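Local coordinates for protein CpuTA1 (PDB 5K3W) that belongs to the class IV aminotransferase family, a group of fold type IV enzymes, and holds pyridoxal-5'-phosphate in its pocket, at residues 144-149 against 272-277; 209-214 against 266-271. One frame throughout, in Å; residues are numbered along the deposited sequence.

Contact 1: 144-149 against 272-277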
loop_
_atom_site.group_PDB
_atom_site.type_symbol
_atom_site.label_atom_id
_atom_site.label_comp_id
_atom_site.label_asym_id
_atom_site.label_seq_id
_atom_site.Cartn_x
_atom_site.Cartn_y
_atom_site.Cartn_z
ATOM N N GLN A 144 -19.395 2.839 21.236
ATOM C CA GLN A 144 -18.737 3.929 21.945
ATOM C C GLN A 144 -18.284 5.023 20.975
ATOM O O GLN A 144 -18.561 6.209 21.192
ATOM C CB GLN A 144 -17.564 3.376 22.756
ATOM C CG GLN A 144 -17.133 4.270 23.881
ATOM C CD GLN A 144 -18.300 4.655 24.767
ATOM O OE1 GLN A 144 -19.186 3.833 25.043
ATOM N NE2 GLN A 144 -18.324 5.918 25.203
ATOM N N GLN A 145 -17.600 4.640 19.885
ATOM C CA GLN A 145 -17.139 5.634 18.918
ATOM C C GLN A 145 -18.308 6.422 18.320
ATOM O O GLN A 145 -18.172 7.620 18.042
ATOM C CB GLN A 145 -16.300 4.962 17.817
ATOM C CG GLN A 145 -15.143 4.094 18.354
ATOM C CD GLN A 145 -13.811 4.247 17.591
ATOM O OE1 GLN A 145 -13.754 4.238 16.352
ATOM N NE2 GLN A 145 -12.728 4.381 18.352
ATOM N N ARG A 146 -19.469 5.785 18.141
ATOM C CA ARG A 146 -20.638 6.511 17.660
ATOM C C ARG A 146 -21.099 7.599 18.624
ATOM O O ARG A 146 -21.896 8.453 18.220
ATOM C CB ARG A 146 -21.779 5.536 17.375
ATOM C CG ARG A 146 -21.489 4.634 16.202
ATOM C CD ARG A 146 -22.603 3.652 15.909
ATOM N NE ARG A 146 -22.146 2.728 14.879
ATOM C CZ ARG A 146 -22.741 1.592 14.550
ATOM N NH1 ARG A 146 -23.849 1.204 15.166
ATOM N NH2 ARG A 146 -22.215 0.836 13.598
ATOM N N LEU A 147 -20.606 7.613 19.867
ATOM C CA LEU A 147 -20.940 8.678 20.804
ATOM C C LEU A 147 -19.888 9.776 20.879
ATOM O O LEU A 147 -20.193 10.866 21.380
ATOM C CB LEU A 147 -21.159 8.111 22.212
ATOM C CG LEU A 147 -22.212 7.009 22.399
ATOM C CD1 LEU A 147 -22.339 6.637 23.864
ATOM C CD2 LEU A 147 -23.552 7.411 21.822
ATOM N N GLY A 148 -18.668 9.520 20.405
ATOM C CA GLY A 148 -17.620 10.525 20.418
ATOM C C GLY A 148 -16.218 9.978 20.229
ATOM O O GLY A 148 -15.891 8.913 20.761
ATOM N N ILE A 149 -15.388 10.698 19.462
ATOM C CA ILE A 149 -13.983 10.371 19.249
ATOM C C ILE A 149 -13.166 11.654 19.326
ATOM O O ILE A 149 -13.646 12.737 18.979
ATOM C CB ILE A 149 -13.723 9.693 17.880
ATOM C CG1 ILE A 149 -14.369 10.497 16.751
ATOM C CG2 ILE A 149 -14.185 8.248 17.859
ATOM C CD1 ILE A 149 -14.016 9.983 15.362
ATOM N N VAL A 272 -18.877 1.127 8.027
ATOM C CA VAL A 272 -19.132 0.230 9.155
ATOM C C VAL A 272 -19.344 0.999 10.451
ATOM O O VAL A 272 -20.287 0.726 11.199
ATOM C CB VAL A 272 -17.992 -0.795 9.298
ATOM C CG1 VAL A 272 -18.178 -1.598 10.575
ATOM C CG2 VAL A 272 -17.991 -1.722 8.115
ATOM N N ARG A 273 -18.468 1.957 10.759
ATOM C CA ARG A 273 -18.643 2.742 11.974
ATOM C C ARG A 273 -19.840 3.686 11.868
ATOM O O ARG A 273 -20.428 4.055 12.893
ATOM C CB ARG A 273 -17.358 3.518 12.273
ATOM C CG ARG A 273 -17.383 4.291 13.575
ATOM C CD ARG A 273 -16.003 4.836 13.923
ATOM N NE ARG A 273 -15.526 5.765 12.908
ATOM C CZ ARG A 273 -14.334 6.351 12.935
ATOM N NH1 ARG A 273 -13.509 6.102 13.936
ATOM N NH2 ARG A 273 -13.970 7.176 11.961
ATOM N N GLN A 274 -20.225 4.057 10.649
ATOM C CA GLN A 274 -21.285 5.028 10.425
ATOM C C GLN A 274 -20.795 6.413 10.849
ATOM O O GLN A 274 -19.715 6.835 10.424
ATOM C CB GLN A 274 -22.561 4.598 11.148
ATOM C CG GLN A 274 -23.006 3.160 10.819
ATOM C CD GLN A 274 -23.637 2.971 9.408
ATOM O OE1 GLN A 274 -23.815 3.919 8.634
ATOM N NE2 GLN A 274 -23.976 1.729 9.091
ATOM N N ALA A 275 -21.546 7.141 11.671
ATOM C CA ALA A 275 -21.198 8.519 12.003
ATOM C C ALA A 275 -20.556 8.575 13.384
ATOM O O ALA A 275 -21.192 8.226 14.382
ATOM C CB ALA A 275 -22.425 9.427 11.950
ATOM N N ALA A 276 -19.306 9.022 13.439
ATOM C CA ALA A 276 -18.618 9.198 14.712
ATOM C C ALA A 276 -18.424 10.681 14.990
ATOM O O ALA A 276 -17.621 11.336 14.302
ATOM C CB ALA A 276 -17.274 8.472 14.703
ATOM N N PRO A 277 -19.110 11.251 15.978
ATOM C CA PRO A 277 -18.967 12.689 16.244
ATOM C C PRO A 277 -17.649 13.003 16.941
ATOM O O PRO A 277 -17.163 12.242 17.782
ATOM C CB PRO A 277 -20.169 13.001 17.145
ATOM C CG PRO A 277 -20.413 11.723 17.894
ATOM C CD PRO A 277 -19.984 10.586 16.965
#
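Arg146 lays its side chain alongside that of Gln274, the two pointing the same way, and CG of Gln274 lies over one face of the guanidinium. CG of Arg146 is anti to its carbonyl carbon, and the chain then runs extended to NE (chi2 180°), following the turn that leads into strand 274-278. Its N-H groups bind two consecutive backbone carbonyls. NE donates to Arg273 O at 2.9 Å, coming from above that carbonyl plane. NH2 donates to Val272 O at 3.1 Å, nearly along the C=O axis, though the bond is rather bent. NH2 also forms a salt bridge with Glu113.

The side chains of Gln145 and Arg273 cross at about a right angle. Arg273 NH1 reaches Gln145 OE1 at 3.1 Å in a fairly straight bond. The oxygen lies in the guanidinium plane, while the nitrogen stands above the amide plane. The stronger partner of Arg273 is Asp195, which takes NH2 in a salt bridge. CB of Ala276 sits over one guanidinium face, near its rim, and meets Ile149 CD1 at 3.7 Å.

At the other end the backbone takes over. Ile149 N donates to Pro277 O at 2.9 Å, and Gly148 CA makes a CA-H...O contact of 3.2 Å to the same Pro277 O. The Pro277 ring packs against the carbonyls of Arg146 and Leu147.

The contact thus joins the loop before strand 149-155 to an edge strand of another sheet. Two arginines, each with an acidic partner outside, carry most of its polar chemistry, so their positive charges are probably well balanced.

Contact 2: 209-214 against 266-271. With PLP (pyridoxal-5'-phosphate), chain C.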
loop_
_atom_site.group_PDB
_atom_site.type_symbol
_atom_site.label_atom_id
_atom_site.label_comp_id
_atom_site.label_asym_id
_atom_site.label_seq_id
_atom_site.Cartn_x
_atom_site.Cartn_y
_atom_site.Cartn_z
ATOM N N PRO A 209 -8.098 8.536 7.251
ATOM C CA PRO A 209 -7.489 7.364 6.614
ATOM C C PRO A 209 -8.504 6.296 6.265
ATOM O O PRO A 209 -8.213 5.435 5.425
ATOM C CB PRO A 209 -6.487 6.871 7.667
ATOM C CG PRO A 209 -6.992 7.415 8.943
ATOM C CD PRO A 209 -7.614 8.740 8.621
ATOM N N THR A 210 -9.691 6.319 6.882
ATOM C CA THR A 210 -10.716 5.339 6.537
ATOM C C THR A 210 -12.110 5.940 6.439
ATOM O O THR A 210 -13.087 5.188 6.471
ATOM C CB THR A 210 -10.777 4.210 7.572
ATOM O OG1 THR A 210 -10.977 4.779 8.876
ATOM C CG2 THR A 210 -9.495 3.394 7.553
ATOM N N SER A 211 -12.234 7.261 6.329
ATOM C CA SER A 211 -13.520 7.916 6.520
ATOM C C SER A 211 -13.515 9.255 5.806
ATOM O O SER A 211 -12.475 9.750 5.376
ATOM C CB SER A 211 -13.807 8.133 8.003
ATOM O OG SER A 211 -12.843 9.038 8.512
ATOM N N ASN A 212 -14.695 9.846 5.706
ATOM C CA ASN A 212 -14.843 11.203 5.215
ATOM C C ASN A 212 -15.284 12.121 6.343
ATOM O O ASN A 212 -15.829 11.677 7.356
ATOM C CB ASN A 212 -15.838 11.267 4.058
ATOM C CG ASN A 212 -15.339 10.527 2.846
ATOM O OD1 ASN A 212 -15.701 9.377 2.618
ATOM N ND2 ASN A 212 -14.475 11.177 2.069
ATOM N N VAL A 213 -15.039 13.415 6.134
ATOM C CA VAL A 213 -15.217 14.454 7.137
ATOM C C VAL A 213 -16.481 15.237 6.820
ATOM O O VAL A 213 -16.652 15.709 5.691
ATOM C CB VAL A 213 -14.000 15.393 7.167
ATOM C CG1 VAL A 213 -14.110 16.368 8.319
ATOM C CG2 VAL A 213 -12.746 14.587 7.260
ATOM N N ILE A 214 -17.343 15.409 7.821
ATOM C CA ILE A 214 -18.558 16.215 7.709
ATOM C C ILE A 214 -18.420 17.434 8.612
ATOM O O ILE A 214 -18.090 17.308 9.799
ATOM C CB ILE A 214 -19.818 15.413 8.076
ATOM C CG1 ILE A 214 -19.908 14.132 7.241
ATOM C CG2 ILE A 214 -21.055 16.266 7.833
ATOM C CD1 ILE A 214 -20.019 14.402 5.779
ATOM N N LEU A 266 -18.312 18.465 14.004
ATOM C CA LEU A 266 -17.602 17.638 13.038
ATOM C C LEU A 266 -17.963 16.175 13.238
ATOM O O LEU A 266 -18.150 15.718 14.370
ATOM C CB LEU A 266 -16.084 17.778 13.169
ATOM C CG LEU A 266 -15.494 19.170 13.030
ATOM C CD1 LEU A 266 -14.038 19.122 13.430
ATOM C CD2 LEU A 266 -15.629 19.653 11.599
ATOM N N TRP A 267 -18.019 15.438 12.124
ATOM C CA TRP A 267 -18.139 13.985 12.137
ATOM C C TRP A 267 -17.142 13.368 11.167
ATOM O O TRP A 267 -16.829 13.944 10.121
ATOM C CB TRP A 267 -19.551 13.494 11.740
ATOM C CG TRP A 267 -20.667 13.991 12.593
ATOM C CD1 TRP A 267 -21.285 13.321 13.610
ATOM C CD2 TRP A 267 -21.322 15.261 12.491
ATOM N NE1 TRP A 267 -22.285 14.093 14.143
ATOM C CE2 TRP A 267 -22.331 15.289 13.472
ATOM C CE3 TRP A 267 -21.163 16.371 11.652
ATOM C CZ2 TRP A 267 -23.169 16.395 13.654
ATOM C CZ3 TRP A 267 -21.998 17.460 11.822
ATOM C CH2 TRP A 267 -22.985 17.467 12.820
ATOM N N LEU A 268 -16.652 12.184 11.525
ATOM C CA LEU A 268 -16.057 11.246 10.581
ATOM C C LEU A 268 -17.096 10.182 10.247
ATOM O O LEU A 268 -17.703 9.600 11.153
ATOM C CB LEU A 268 -14.814 10.581 11.169
ATOM C CG LEU A 268 -13.602 11.470 11.399
ATOM C CD1 LEU A 268 -12.387 10.611 11.673
ATOM C CD2 LEU A 268 -13.380 12.383 10.204
ATOM N N VAL A 269 -17.299 9.917 8.963
ATOM C CA VAL A 269 -18.310 8.949 8.539
ATOM C C VAL A 269 -17.671 7.903 7.629
ATOM O O VAL A 269 -16.770 8.208 6.842
ATOM C CB VAL A 269 -19.499 9.647 7.838
ATOM C CG1 VAL A 269 -20.105 10.691 8.755
ATOM C CG2 VAL A 269 -19.060 10.275 6.502
ATOM N N SER A 270 -18.135 6.665 7.750
ATOM C CA SER A 270 -17.639 5.549 6.952
ATOM C C SER A 270 -18.633 4.404 7.106
ATOM O O SER A 270 -19.506 4.437 7.980
ATOM C CB SER A 270 -16.225 5.133 7.378
ATOM O OG SER A 270 -16.205 4.632 8.698
ATOM N N SER A 271 -18.485 3.380 6.254
ATOM C CA SER A 271 -19.567 2.413 6.058
ATOM C C SER A 271 -19.890 1.630 7.324
ATOM O O SER A 271 -21.067 1.457 7.660
ATOM C CB SER A 271 -19.234 1.441 4.931
ATOM O OG SER A 271 -19.363 2.066 3.675
HETATM N N1 PLP C . -11.777 7.577 2.995
HETATM C C2 PLP C . -11.064 6.419 2.886
HETATM C C2A PLP C . -9.567 6.456 2.640
HETATM C C3 PLP C . -11.720 5.207 2.987
HETATM O O3 PLP C . -10.955 4.039 2.857
HETATM C C4 PLP C . -13.079 5.176 3.189
HETATM C C4A PLP C . -13.852 3.893 3.336
HETATM C C5 PLP C . -13.792 6.330 3.303
HETATM C C6 PLP C . -13.126 7.540 3.197
HETATM C C5A PLP C . -15.295 6.276 3.554
HETATM O O4P PLP C . -15.992 5.566 2.546
HETATM P P PLP C . -17.343 4.790 2.887
HETATM O O1P PLP C . -18.314 5.700 3.606
HETATM O O2P PLP C . -17.073 3.567 3.729
HETATM O O3P PLP C . -18.003 4.354 1.604
HETATM O O HOH W 1 -13.597 4.729 9.807
#
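The tight part is an antiparallel pairing of strands 212-217 and 265-270. Asn212 and Val269 form one hydrogen-bonded pair. Ile214 and Trp267 form the next, with Ile214 N to Trp267 O at 2.8 Å, almost straight (172°). Between them Val213 and Leu268, a non-hydrogen-bonded pair, lie side by side, Val213 CG2 against Leu268 CD2 at 3.7 Å. On the other face, Ile214 CG2 meets Trp267 CE3 at 3.8 Å as the side chains cross obliquely. The side chains of Ile214 and Val269 cross at about a right angle, CG1 against CG1.

The pairing loosens toward pyridoxal-5'-phosphate (PLP), where water 1 bridges Thr210 OG1 and Ser270 OG, 2.8 Å from each. The backbone of Thr210 and Ser211 passes over one face of the PLP ring, Thr210 O above PLP C4 at 3.3 Å. Asn212 OD1 comes to the ring edge, 3.2 Å from PLP C6, while Asn212 ND2 bonds to Leu231 O. Ser271 OG and N both donate to PLP O2P, at 2.7 and 2.9 Å. Arg75, Thr234 and Thr235 also hydrogen-bond to PLP.

The sheet therefore ends in a polar rim of the PLP pocket, and two donors on one oxygen would help stabilise the phosphate's negative charge.

How the contacts relate
From the N terminus, the chain first forms the sheet that includes strands 114-121 and 131-138, then reaches the loop at 144-149. Contact 1 closes a long loop from there to 272-277. Within that loop the chain passes through strand 195-199 and on to 209-214. Contact 2 closes a shorter loop from 209-214 to 266-271, so the second closure lies wholly within the first and the two do not cross. Strands 265-270 and 274-278 follow each other and are neighbours in one sheet, where Ala276 N probably bonds to Leu268 O. Contact 2 is the inner pairing beside PLP. Contact 1 links the outer strand to the start of strand 149-155.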